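Local atomic coordinates of probable phospholipase A2 homolog 2 (Oryza sativa, PDB entry 2WG9), a protein that probably catalyses the calcium-dependent hydrolysis of the 2-acyl ester of membrane phosphoglycerides, releasing a lysophospholipid and a free fatty acid. Residues A55-C59 and C86-S91; L75-E81 and A116-K121; L34-K38 and T94-C100. The contacts are given in a common frame with arbitrary orientation. Residue numbers count along the deposited sequence, not the author numbering.

Contact 1 of 3, residues A55-C59 and C86-S91; sequences ALDAC and CIDRVS
Residues 55-59 form the first turn of helix 55-68, with phi/psi near -60/-43 throughout and Cys59 N hydrogen-bonded to Ala55 O at 3.0 Å. Cys86 and Ile87 lie in the last turn of helix 77-88. The chain then turns through Arg89 (phi/psi -117/19), whose N donates to Cys86 O at 3.0 Å, and runs extended through Val90 (-76/131) and Ser91 (-155/176). The start of one helix thus faces the end of the other, with CA atoms 5.7 Å apart for Cys59 and Cys86 and 5.5 Å apart for Ala55 and Val90.

A disulfide joins the helices directly: Cys59 SG and Cys86 SG lie 2.0 Å apart, with chi3 -81°, Cys59 in rotamer m and Cys86 in t. Such a cross-link between the antiparallel helices 55-68 and 77-88 is a hallmark of secreted phospholipases A2. His63, the predicted active-site residue, lies one helical turn beyond Cys59, and their side chains are about 6 Å apart.

Val90 (chi1 153°) fills the space beside the disulfide. Its CG2 is 3.7 Å from Cys59 SG and 3.7 Å from Leu56 N, while its CG1 lies 4.1 Å from Ala55 CB. Leu56, with chi1 t and chi2 p, places CD1 4.0 Å from Ile87 CG1; both side chains also touch Ala106 of helix 102-125. At the outer end, Ala55 CB approaches Ser91 O at 3.5 Å, and a water accepts from Ala55 N (3.1 Å) and donates to Ser91 O (2.8 Å).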
ATOM      1  N   ALA A  55      10.181  -0.163  -5.179  1.00 10.93           N
ATOM      2  CA  ALA A  55       9.773  -1.495  -4.716  1.00 10.90           C
ATOM      3  C   ALA A  55       8.623  -1.443  -3.717  1.00 10.74           C
ATOM      4  O   ALA A  55       7.686  -2.244  -3.793  1.00 11.02           O
ATOM      5  CB  ALA A  55      10.966  -2.241  -4.107  1.00 10.55           C
ATOM      6  N   LEU A  56       8.697  -0.499  -2.777  1.00 10.91           N
ATOM      7  CA  LEU A  56       7.612  -0.305  -1.810  1.00 10.61           C
ATOM      8  C   LEU A  56       6.319   0.095  -2.510  1.00 10.41           C
ATOM      9  O   LEU A  56       5.257  -0.445  -2.204  1.00 10.12           O
ATOM     10  CB  LEU A  56       7.992   0.719  -0.730  1.00 10.49           C
ATOM     11  CG  LEU A  56       6.978   0.931   0.407  1.00 10.72           C
ATOM     12  CD1 LEU A  56       6.634  -0.372   1.137  1.00 11.40           C
ATOM     13  CD2 LEU A  56       7.486   1.987   1.391  1.00 10.92           C
ATOM     14  N   ASP A  57       6.411   1.031  -3.451  1.00 10.14           N
ATOM     15  CA  ASP A  57       5.233   1.451  -4.218  1.00 10.17           C
ATOM     16  C   ASP A  57       4.615   0.270  -4.986  1.00 10.16           C
ATOM     17  O   ASP A  57       3.383   0.146  -5.085  1.00  9.67           O
ATOM     18  CB  ASP A  57       5.611   2.582  -5.171  1.00 10.01           C
ATOM     19  CG  ASP A  57       4.423   3.408  -5.596  1.00 10.52           C
ATOM     20  OD1 ASP A  57       3.431   3.464  -4.838  1.00 10.33           O
ATOM     21  OD2 ASP A  57       4.491   4.019  -6.690  1.00  9.87           O
ATOM     22  N   ALA A  58       5.478  -0.597  -5.518  1.00 10.07           N
ATOM     23  CA  ALA A  58       5.030  -1.802  -6.220  1.00 10.18           C
ATOM     24  C   ALA A  58       4.266  -2.761  -5.304  1.00 10.20           C
ATOM     25  O   ALA A  58       3.257  -3.329  -5.713  1.00  9.55           O
ATOM     26  CB  ALA A  58       6.213  -2.510  -6.910  1.00  9.99           C
ATOM     27  N   CYS A  59       4.733  -2.922  -4.063  1.00 10.58           N
ATOM     28  CA  CYS A  59       4.000  -3.710  -3.064  1.00 11.00           C
ATOM     29  C   CYS A  59       2.581  -3.174  -2.886  1.00 10.79           C
ATOM     30  O   CYS A  59       1.615  -3.941  -2.862  1.00 11.17           O
ATOM     31  CB  CYS A  59       4.724  -3.707  -1.708  1.00 11.28           C
ATOM     32  SG  CYS A  59       6.324  -4.514  -1.693  1.00 12.12           S
ATOM     33  N   CYS A  86       5.828  -8.761   0.970  1.00 14.33           N
ATOM     34  CA  CYS A  86       6.425  -7.842   0.004  1.00 14.00           C
ATOM     35  C   CYS A  86       7.240  -6.728   0.692  1.00 14.12           C
ATOM     36  O   CYS A  86       8.408  -6.499   0.348  1.00 13.75           O
ATOM     37  CB  CYS A  86       5.329  -7.253  -0.901  1.00 13.40           C
ATOM     38  SG  CYS A  86       5.947  -6.385  -2.369  1.00 12.42           S
ATOM     39  N   ILE A  87       6.622  -6.053   1.666  1.00 14.29           N
ATOM     40  CA  ILE A  87       7.286  -5.006   2.462  1.00 14.96           C
ATOM     41  C   ILE A  87       8.623  -5.461   3.064  1.00 15.27           C
ATOM     42  O   ILE A  87       9.618  -4.722   3.020  1.00 14.93           O
ATOM     43  CB  ILE A  87       6.364  -4.493   3.612  1.00 15.20           C
ATOM     44  CG1 ILE A  87       5.246  -3.611   3.054  1.00 15.15           C
ATOM     45  CG2 ILE A  87       7.169  -3.713   4.658  1.00 14.96           C
ATOM     46  CD1 ILE A  87       4.129  -3.316   4.087  1.00 15.64           C
ATOM     47  N   ASP A  88       8.636  -6.670   3.621  1.00 15.59           N
ATOM     48  CA  ASP A  88       9.833  -7.221   4.259  1.00 16.85           C
ATOM     49  C   ASP A  88      10.999  -7.428   3.267  1.00 17.18           C
ATOM     50  O   ASP A  88      12.153  -7.560   3.672  1.00 17.04           O
ATOM     51  CB  ASP A  88       9.486  -8.526   4.995  1.00 16.91           C
ATOM     52  CG  ASP A  88       8.631  -8.297   6.250  1.00 18.86           C
ATOM     53  OD1 ASP A  88       8.529  -7.141   6.728  1.00 20.34           O
ATOM     54  OD2 ASP A  88       8.070  -9.286   6.778  1.00 20.30           O
ATOM     55  N   ARG A  89      10.695  -7.425   1.971  1.00 17.54           N
ATOM     56  CA  ARG A  89      11.698  -7.745   0.948  1.00 18.52           C
ATOM     57  C   ARG A  89      11.989  -6.578   0.010  1.00 18.78           C
ATOM     58  O   ARG A  89      12.527  -6.758  -1.083  1.00 18.97           O
ATOM     59  CB  ARG A  89      11.273  -8.991   0.171  1.00 18.62           C
ATOM     60  CG  ARG A  89      11.363 -10.255   0.999  1.00 20.59           C
ATOM     61  CD  ARG A  89      10.322 -11.284   0.612  1.00 23.93           C
ATOM     62  NE  ARG A  89      10.437 -12.473   1.455  1.00 26.34           N
ATOM     63  CZ  ARG A  89       9.834 -12.622   2.635  1.00 27.62           C
ATOM     64  NH1 ARG A  89       9.056 -11.662   3.124  1.00 25.78           N
ATOM     65  NH2 ARG A  89      10.008 -13.742   3.327  1.00 28.07           N
ATOM     66  N   VAL A  90      11.635  -5.377   0.455  1.00 18.93           N
ATOM     67  CA  VAL A  90      11.807  -4.159  -0.325  1.00 19.46           C
ATOM     68  C   VAL A  90      13.277  -3.718  -0.345  1.00 19.72           C
ATOM     69  O   VAL A  90      13.923  -3.655   0.699  1.00 19.28           O
ATOM     70  CB  VAL A  90      10.871  -3.049   0.232  1.00 19.59           C
ATOM     71  CG1 VAL A  90      11.403  -1.665  -0.045  1.00 20.06           C
ATOM     72  CG2 VAL A  90       9.466  -3.220  -0.332  1.00 19.82           C
ATOM     73  N   SER A  91      13.797  -3.434  -1.539  1.00 20.38           N
ATOM     74  CA  SER A  91      15.171  -2.964  -1.700  1.00 21.34           C
ATOM     75  C   SER A  91      15.385  -2.141  -2.979  1.00 21.70           C
ATOM     76  O   SER A  91      14.465  -1.958  -3.790  1.00 21.98           O
ATOM     77  CB  SER A  91      16.149  -4.145  -1.659  1.00 21.74           C
ATOM     78  OG  SER A  91      15.895  -5.055  -2.716  1.00 23.30           O
TER
HETATM   79  O   HOH W   1      13.223   0.173  -5.162  1.00 17.26           O

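Contact 2 of 3, residues L75-E81 and A116-K121; sequences LNTMCNE and AVFAGK
Two helices run nearly antiparallel here: the axes of 77-81 and 116-121 approach to 9.1 Å with a signed crossing angle of -161°. CA atoms are 4.9 Å apart for Leu75 and Gly120 and 5.5 Å for Thr77 and Val117. Leu75 (phi/psi -106/9) and Asn76 (-56/124) lead into helix 77-88. Asn76 is its N-cap, chi1 t, with OD1 accepting from Cys79 N at 3.0 Å.

Close backbone packing centres on Gly120, whose CA lies 3.6 Å from Leu75 O; a CB there would clash with that oxygen and with Thr77 CG2. Thr77 (chi1 p) sets CG2 3.9 Å from Gly120 C and 3.8 Å from Lys121 N.

Among the apolar contacts, Leu75 (m, t) reaches along the partner helix, its CD2 4.0 Å from both Ala116 CB and Ala119 CB. Val117 (t) brings CG2 to 3.6 Å from Asn80 CB.

The polar links are indirect or long. One water accepts from Asn80 ND2 (2.7 Å) and donates to Ala116 O (2.8 Å) and, weakly, to Leu75 O (2.7 Å). Extended Lys121 forms a long salt bridge with Glu81, NZ to OE1 3.7 Å.

Asn80 (chi1 m) points toward helix 102-125, and its OD1 accepts from NE2 of His63, the predicted active-site residue. Asn80 thus appears to take the place of the aspartate that partners the catalytic histidine in many secreted phospholipases A2, so the histidine faces a neutral amide oxygen rather than a carboxylate, while the amide nitrogen binds the bridging water and the carbonyl oxygen of Tyr74.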
ATOM      1  N   LEU A  75      -9.931  -6.101   4.389  1.00 24.35           N
ATOM      2  CA  LEU A  75      -9.516  -7.051   5.419  1.00 23.92           C
ATOM      3  C   LEU A  75      -9.259  -8.464   4.873  1.00 23.47           C
ATOM      4  O   LEU A  75      -9.062  -9.410   5.641  1.00 23.52           O
ATOM      5  CB  LEU A  75     -10.510  -7.058   6.592  1.00 23.99           C
ATOM      6  CG  LEU A  75     -10.607  -5.748   7.389  1.00 24.43           C
ATOM      7  CD1 LEU A  75     -11.685  -5.842   8.456  1.00 24.99           C
ATOM      8  CD2 LEU A  75      -9.267  -5.364   8.022  1.00 24.45           C
ATOM      9  N   ASN A  76      -9.249  -8.607   3.546  1.00 22.98           N
ATOM     10  CA  ASN A  76      -8.846  -9.870   2.931  1.00 22.26           C
ATOM     11  C   ASN A  76      -7.449 -10.231   3.411  1.00 22.08           C
ATOM     12  O   ASN A  76      -6.512  -9.442   3.252  1.00 21.81           O
ATOM     13  CB  ASN A  76      -8.888  -9.794   1.399  1.00 22.13           C
ATOM     14  CG  ASN A  76      -8.554 -11.120   0.742  1.00 21.66           C
ATOM     15  OD1 ASN A  76      -7.407 -11.563   0.755  1.00 20.81           O
ATOM     16  ND2 ASN A  76      -9.560 -11.767   0.172  1.00 20.86           N
ATOM     17  N   THR A  77      -7.321 -11.420   3.998  1.00 21.90           N
ATOM     18  CA  THR A  77      -6.092 -11.821   4.681  1.00 21.93           C
ATOM     19  C   THR A  77      -4.955 -12.136   3.717  1.00 21.56           C
ATOM     20  O   THR A  77      -3.795 -11.878   4.029  1.00 21.23           O
ATOM     21  CB  THR A  77      -6.313 -13.005   5.658  1.00 22.26           C
ATOM     22  OG1 THR A  77      -7.039 -14.045   4.999  1.00 23.63           O
ATOM     23  CG2 THR A  77      -7.097 -12.552   6.884  1.00 22.20           C
ATOM     24  N   MET A  78      -5.288 -12.677   2.546  1.00 20.98           N
ATOM     25  CA  MET A  78      -4.294 -12.896   1.498  1.00 20.87           C
ATOM     26  C   MET A  78      -3.685 -11.575   1.038  1.00 19.83           C
ATOM     27  O   MET A  78      -2.463 -11.436   1.012  1.00 19.84           O
ATOM     28  CB  MET A  78      -4.899 -13.621   0.296  1.00 21.19           C
ATOM     29  CG  MET A  78      -5.252 -15.072   0.543  1.00 23.77           C
ATOM     30  SD  MET A  78      -5.525 -15.899  -1.038  1.00 28.00           S
ATOM     31  CE  MET A  78      -3.829 -16.259  -1.504  1.00 26.61           C
ATOM     32  N   CYS A  79      -4.535 -10.613   0.679  1.00 18.98           N
ATOM     33  CA  CYS A  79      -4.061  -9.296   0.246  1.00 18.08           C
ATOM     34  C   CYS A  79      -3.082  -8.716   1.259  1.00 17.73           C
ATOM     35  O   CYS A  79      -1.998  -8.264   0.903  1.00 17.24           O
ATOM     36  CB  CYS A  79      -5.230  -8.328   0.027  1.00 18.02           C
ATOM     37  SG  CYS A  79      -6.410  -8.841  -1.252  1.00 17.75           S
ATOM     38  N   ASN A  80      -3.469  -8.756   2.527  1.00 17.44           N
ATOM     39  CA  ASN A  80      -2.673  -8.153   3.592  1.00 17.57           C
ATOM     40  C   ASN A  80      -1.408  -8.931   3.959  1.00 17.46           C
ATOM     41  O   ASN A  80      -0.345  -8.333   4.143  1.00 17.24           O
ATOM     42  CB  ASN A  80      -3.565  -7.879   4.806  1.00 17.40           C
ATOM     43  CG  ASN A  80      -4.542  -6.742   4.554  1.00 17.55           C
ATOM     44  OD1 ASN A  80      -4.184  -5.725   3.957  1.00 18.22           O
ATOM     45  ND2 ASN A  80      -5.780  -6.911   4.995  1.00 17.17           N
ATOM     46  N   GLU A  81      -1.514 -10.256   4.038  1.00 17.58           N
ATOM     47  CA  GLU A  81      -0.343 -11.104   4.274  1.00 18.05           C
ATOM     48  C   GLU A  81       0.689 -11.000   3.149  1.00 17.29           C
ATOM     49  O   GLU A  81       1.887 -10.936   3.412  1.00 16.99           O
ATOM     50  CB  GLU A  81      -0.747 -12.565   4.516  1.00 18.76           C
ATOM     51  CG  GLU A  81      -1.509 -12.769   5.832  1.00 21.51           C
ATOM     52  CD  GLU A  81      -1.788 -14.226   6.148  1.00 26.43           C
ATOM     53  OE1 GLU A  81      -1.857 -14.562   7.347  1.00 29.03           O
ATOM     54  OE2 GLU A  81      -1.935 -15.040   5.208  1.00 28.96           O
ATOM     55  N   ALA A 116      -4.571  -5.149  10.394  1.00 20.74           N
ATOM     56  CA  ALA A 116      -5.560  -5.570   9.396  1.00 21.08           C
ATOM     57  C   ALA A 116      -5.628  -7.090   9.256  1.00 21.43           C
ATOM     58  O   ALA A 116      -6.722  -7.654   9.143  1.00 21.08           O
ATOM     59  CB  ALA A 116      -5.280  -4.911   8.041  1.00 20.96           C
ATOM     60  N   VAL A 117      -4.461  -7.745   9.267  1.00 22.22           N
ATOM     61  CA  VAL A 117      -4.383  -9.212   9.200  1.00 23.14           C
ATOM     62  C   VAL A 117      -5.109  -9.834  10.395  1.00 24.08           C
ATOM     63  O   VAL A 117      -5.983 -10.682  10.214  1.00 24.09           O
ATOM     64  CB  VAL A 117      -2.923  -9.738   9.117  1.00 23.07           C
ATOM     65  CG1 VAL A 117      -2.882 -11.251   9.256  1.00 22.78           C
ATOM     66  CG2 VAL A 117      -2.261  -9.319   7.808  1.00 22.43           C
ATOM     67  N   PHE A 118      -4.767  -9.387  11.604  1.00 25.34           N
ATOM     68  CA  PHE A 118      -5.467  -9.835  12.811  1.00 26.70           C
ATOM     69  C   PHE A 118      -6.981  -9.580  12.766  1.00 27.70           C
ATOM     70  O   PHE A 118      -7.765 -10.482  13.062  1.00 27.77           O
ATOM     71  CB  PHE A 118      -4.853  -9.225  14.076  1.00 26.76           C
ATOM     72  CG  PHE A 118      -5.516  -9.689  15.346  1.00 27.41           C
ATOM     73  CD1 PHE A 118      -5.271 -10.968  15.848  1.00 27.40           C
ATOM     74  CD2 PHE A 118      -6.397  -8.857  16.029  1.00 27.50           C
ATOM     75  CE1 PHE A 118      -5.891 -11.407  17.017  1.00 28.06           C
ATOM     76  CE2 PHE A 118      -7.023  -9.287  17.200  1.00 28.47           C
ATOM     77  CZ  PHE A 118      -6.768 -10.563  17.693  1.00 27.79           C
ATOM     78  N   ALA A 119      -7.386  -8.362  12.402  1.00 29.04           N
ATOM     79  CA  ALA A 119      -8.809  -8.024  12.274  1.00 30.59           C
ATOM     80  C   ALA A 119      -9.525  -8.957  11.295  1.00 31.87           C
ATOM     81  O   ALA A 119     -10.635  -9.423  11.571  1.00 31.97           O
ATOM     82  CB  ALA A 119      -8.988  -6.572  11.857  1.00 30.40           C
ATOM     83  N   GLY A 120      -8.877  -9.229  10.161  1.00 33.25           N
ATOM     84  CA  GLY A 120      -9.393 -10.165   9.164  1.00 35.01           C
ATOM     85  C   GLY A 120      -9.538 -11.578   9.700  1.00 36.47           C
ATOM     86  O   GLY A 120     -10.576 -12.207   9.514  1.00 36.39           O
ATOM     87  N   LYS A 121      -8.499 -12.069  10.372  1.00 38.09           N
ATOM     88  CA  LYS A 121      -8.505 -13.414  10.955  1.00 39.89           C
ATOM     89  C   LYS A 121      -9.628 -13.605  11.978  1.00 41.15           C
ATOM     90  O   LYS A 121     -10.322 -14.622  11.954  1.00 41.47           O
ATOM     91  CB  LYS A 121      -7.149 -13.743  11.586  1.00 39.75           C
ATOM     92  CG  LYS A 121      -6.064 -14.114  10.586  1.00 39.80           C
ATOM     93  CD  LYS A 121      -4.749 -14.380  11.297  1.00 39.98           C
ATOM     94  CE  LYS A 121      -3.654 -14.794  10.330  1.00 39.83           C
ATOM     95  NZ  LYS A 121      -2.320 -14.762  10.999  1.00 39.48           N
TER
HETATM   96  O   HOH W   2      -6.645  -8.920   6.623  1.00 23.67           O

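Contact 3 of 3, residues L34-K38 and T94-C100; sequences LRYGK and TFPGNKC
Tyr36, on strand 35-37 of the small two-stranded sheet just before the calcium-binding loop, packs against the loop that precedes helix 102-125. The nearest CA pairs are wide, 7.7 Å for Tyr36 and Cys100 and 8.1 Å for Gly37 and Phe95, so side chains bridge the gap. Residues 95-98 make a type II beta turn with Gly97 at phi/psi 84/8. Phe95 (chi1 p) directs its edge at the face of Tyr36 (chi1 t) in a T-shaped pair, centroids 5.6 Å apart and planes at 78°; Phe95 CZ is 4.0 Å from Gly37 N. At the edge of the tyrosine, Cys100 CB lies 3.8 Å from Tyr36 CD1. Asn98 ND2 donates to Thr94 OG1 (2.7 Å) and weakly to Tyr36 OH (3.3 Å), both hydroxyls also bonding Asp54. Asn98 OD1 accepts from Cys100 N at 3.0 Å, closing an Asx turn, and Cys100 pairs with Cys28 in a disulfide, one of six in the chain, as befits the disulfide-rich fold of secreted phospholipases A2.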
ATOM      1  N   LEU A  34      -0.778   9.292   5.040  1.00 13.77           N
ATOM      2  CA  LEU A  34       0.372   8.874   4.238  0.50 13.87           C
ATOM      3  C   LEU A  34       0.024   8.802   2.746  1.00 13.72           C
ATOM      4  O   LEU A  34      -0.989   8.207   2.372  1.00 13.90           O
ATOM      5  CB  LEU A  34       0.865   7.509   4.740  0.50 14.00           C
ATOM      6  CG  LEU A  34       2.255   6.972   4.380  0.50 14.41           C
ATOM      7  CD1 LEU A  34       2.764   6.081   5.506  0.50 14.66           C
ATOM      8  CD2 LEU A  34       2.248   6.212   3.065  0.50 13.91           C
ATOM      9  N   ARG A  35       0.863   9.419   1.913  1.00 13.27           N
ATOM     10  CA  ARG A  35       0.806   9.240   0.463  1.00 13.08           C
ATOM     11  C   ARG A  35       2.227   9.112  -0.062  1.00 12.63           C
ATOM     12  O   ARG A  35       3.012  10.058   0.005  1.00 12.64           O
ATOM     13  CB  ARG A  35       0.067  10.384  -0.235  1.00 13.02           C
ATOM     14  CG  ARG A  35      -1.418  10.351   0.003  1.00 13.15           C
ATOM     15  CD  ARG A  35      -2.136  11.389  -0.801  1.00 13.37           C
ATOM     16  NE  ARG A  35      -3.576  11.265  -0.618  1.00 14.18           N
ATOM     17  CZ  ARG A  35      -4.466  12.167  -1.022  1.00 13.98           C
ATOM     18  NH1 ARG A  35      -4.069  13.275  -1.639  1.00 12.49           N
ATOM     19  NH2 ARG A  35      -5.757  11.956  -0.802  1.00 12.89           N
ATOM     20  N   TYR A  36       2.542   7.929  -0.582  1.00 12.26           N
ATOM     21  CA  TYR A  36       3.900   7.569  -0.970  1.00 11.88           C
ATOM     22  C   TYR A  36       3.836   6.873  -2.323  1.00 11.97           C
ATOM     23  O   TYR A  36       3.055   5.929  -2.508  1.00 11.35           O
ATOM     24  CB  TYR A  36       4.488   6.640   0.104  1.00 11.97           C
ATOM     25  CG  TYR A  36       5.874   6.107  -0.141  1.00 11.52           C
ATOM     26  CD1 TYR A  36       6.964   6.566   0.612  1.00 12.27           C
ATOM     27  CD2 TYR A  36       6.100   5.107  -1.092  1.00 11.12           C
ATOM     28  CE1 TYR A  36       8.243   6.057   0.404  1.00 11.41           C
ATOM     29  CE2 TYR A  36       7.371   4.599  -1.310  1.00 11.10           C
ATOM     30  CZ  TYR A  36       8.436   5.072  -0.562  1.00 11.81           C
ATOM     31  OH  TYR A  36       9.694   4.557  -0.785  1.00 12.37           O
ATOM     32  N   GLY A  37       4.666   7.342  -3.259  1.00 11.53           N
ATOM     33  CA  GLY A  37       4.645   6.836  -4.631  1.00 11.47           C
ATOM     34  C   GLY A  37       3.301   7.156  -5.258  1.00 11.36           C
ATOM     35  O   GLY A  37       2.698   8.188  -4.940  1.00 11.40           O
ATOM     36  N   LYS A  38       2.833   6.277  -6.144  1.00 10.94           N
ATOM     37  CA  LYS A  38       1.535   6.445  -6.800  1.00 10.80           C
ATOM     38  C   LYS A  38       0.457   5.592  -6.124  1.00 10.68           C
ATOM     39  O   LYS A  38      -0.736   5.779  -6.391  1.00 10.48           O
ATOM     40  CB  LYS A  38       1.621   6.071  -8.294  1.00 10.65           C
ATOM     41  CG  LYS A  38       2.485   6.985  -9.156  1.00 10.60           C
ATOM     42  CD  LYS A  38       2.746   6.331 -10.515  1.00 11.33           C
ATOM     43  CE  LYS A  38       3.776   7.087 -11.341  1.00 12.26           C
ATOM     44  NZ  LYS A  38       4.005   6.433 -12.685  1.00 12.68           N
ATOM     45  N   THR A  94      15.153   4.315  -4.525  1.00 21.03           N
ATOM     46  CA  THR A  94      13.834   4.911  -4.513  1.00 20.10           C
ATOM     47  C   THR A  94      13.789   5.986  -5.597  1.00 19.94           C
ATOM     48  O   THR A  94      14.790   6.233  -6.284  1.00 20.02           O
ATOM     49  CB  THR A  94      13.453   5.461  -3.113  1.00 20.23           C
ATOM     50  OG1 THR A  94      12.068   5.840  -3.107  1.00 18.90           O
ATOM     51  CG2 THR A  94      14.323   6.657  -2.729  1.00 19.02           C
ATOM     52  N   PHE A  95      12.628   6.606  -5.762  1.00 19.56           N
ATOM     53  CA  PHE A  95      12.445   7.635  -6.771  1.00 19.08           C
ATOM     54  C   PHE A  95      13.107   8.948  -6.350  1.00 19.56           C
ATOM     55  O   PHE A  95      13.213   9.242  -5.148  1.00 19.35           O
ATOM     56  CB  PHE A  95      10.956   7.834  -7.083  1.00 18.48           C
ATOM     57  CG  PHE A  95      10.094   8.057  -5.867  1.00 17.17           C
ATOM     58  CD1 PHE A  95       9.634   6.974  -5.109  1.00 15.79           C
ATOM     59  CD2 PHE A  95       9.731   9.345  -5.487  1.00 16.24           C
ATOM     60  CE1 PHE A  95       8.838   7.174  -3.997  1.00 14.59           C
ATOM     61  CE2 PHE A  95       8.921   9.564  -4.378  1.00 14.29           C
ATOM     62  CZ  PHE A  95       8.476   8.479  -3.624  1.00 14.72           C
ATOM     63  N   PRO A  96      13.605   9.722  -7.335  1.00 19.71           N
ATOM     64  CA  PRO A  96      14.168  11.023  -6.996  1.00 19.71           C
ATOM     65  C   PRO A  96      13.105  11.956  -6.446  1.00 19.79           C
ATOM     66  O   PRO A  96      11.960  11.949  -6.918  1.00 20.33           O
ATOM     67  CB  PRO A  96      14.715  11.547  -8.329  1.00 19.64           C
ATOM     68  CG  PRO A  96      14.133  10.695  -9.383  1.00 19.92           C
ATOM     69  CD  PRO A  96      13.721   9.405  -8.770  1.00 19.85           C
ATOM     70  N   GLY A  97      13.477  12.748  -5.451  1.00 19.35           N
ATOM     71  CA  GLY A  97      12.529  13.663  -4.825  1.00 19.12           C
ATOM     72  C   GLY A  97      11.678  13.029  -3.738  1.00 18.80           C
ATOM     73  O   GLY A  97      10.750  13.659  -3.237  1.00 18.80           O
ATOM     74  N   ASN A  98      11.993  11.790  -3.372  1.00 18.62           N
ATOM     75  CA  ASN A  98      11.316  11.109  -2.264  1.00 18.76           C
ATOM     76  C   ASN A  98      11.696  11.754  -0.931  1.00 19.23           C
ATOM     77  O   ASN A  98      12.818  11.596  -0.454  1.00 18.89           O
ATOM     78  CB  ASN A  98      11.671   9.618  -2.251  1.00 18.45           C
ATOM     79  CG  ASN A  98      10.829   8.814  -1.274  1.00 17.82           C
ATOM     80  OD1 ASN A  98       9.949   9.345  -0.594  1.00 17.97           O
ATOM     81  ND2 ASN A  98      11.092   7.517  -1.211  1.00 17.23           N
ATOM     82  N   LYS A  99      10.752  12.487  -0.346  1.00 19.93           N
ATOM     83  CA  LYS A  99      10.980  13.164   0.935  1.00 20.38           C
ATOM     84  C   LYS A  99      10.824  12.212   2.121  1.00 20.50           C
ATOM     85  O   LYS A  99      11.121  12.573   3.266  1.00 20.62           O
ATOM     86  CB  LYS A  99      10.019  14.350   1.084  1.00 20.56           C
ATOM     87  CG  LYS A  99      10.041  15.349  -0.072  1.00 21.01           C
ATOM     88  CD  LYS A  99      11.248  16.274   0.004  1.00 22.58           C
ATOM     89  CE  LYS A  99      11.118  17.419  -0.987  1.00 22.74           C
ATOM     90  NZ  LYS A  99      11.167  16.956  -2.406  1.00 24.12           N
ATOM     91  N   CYS A 100      10.336  11.004   1.846  1.00 20.51           N
ATOM     92  CA  CYS A 100      10.152   9.993   2.874  1.00 20.53           C
ATOM     93  C   CYS A 100      11.393   9.122   2.999  1.00 20.93           C
ATOM     94  O   CYS A 100      12.228   9.069   2.094  1.00 21.14           O
ATOM     95  CB  CYS A 100       8.931   9.112   2.569  1.00 20.12           C
ATOM     96  SG  CYS A 100       7.321   9.955   2.536  1.00 20.15           S
TER

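In the fold
All three contacts are partly buried, and none is wholly core or surface. Contacts 1 and 2 draw on opposite ends of helix 77-88: contact 1 ties its end to helix 55-68 covalently, whereas contact 2 lays its start along helix 102-125 through close packing and a shared water. Contact 3 holds no helix and relies on an aromatic pair and one weak hydrogen bond, the stronger side-chain bonds lying within the 94-100 loop or reaching Asp54. It adjoins contact 1, where Asp57 OD2 probably accepts from Lys38 N at 2.9 Å and Leu56 CD2 packs 3.8 Å from Tyr36 CE2. Contacts 2 and 3 lie on opposite sides of the chain's centre, their centres about 25 Å apart.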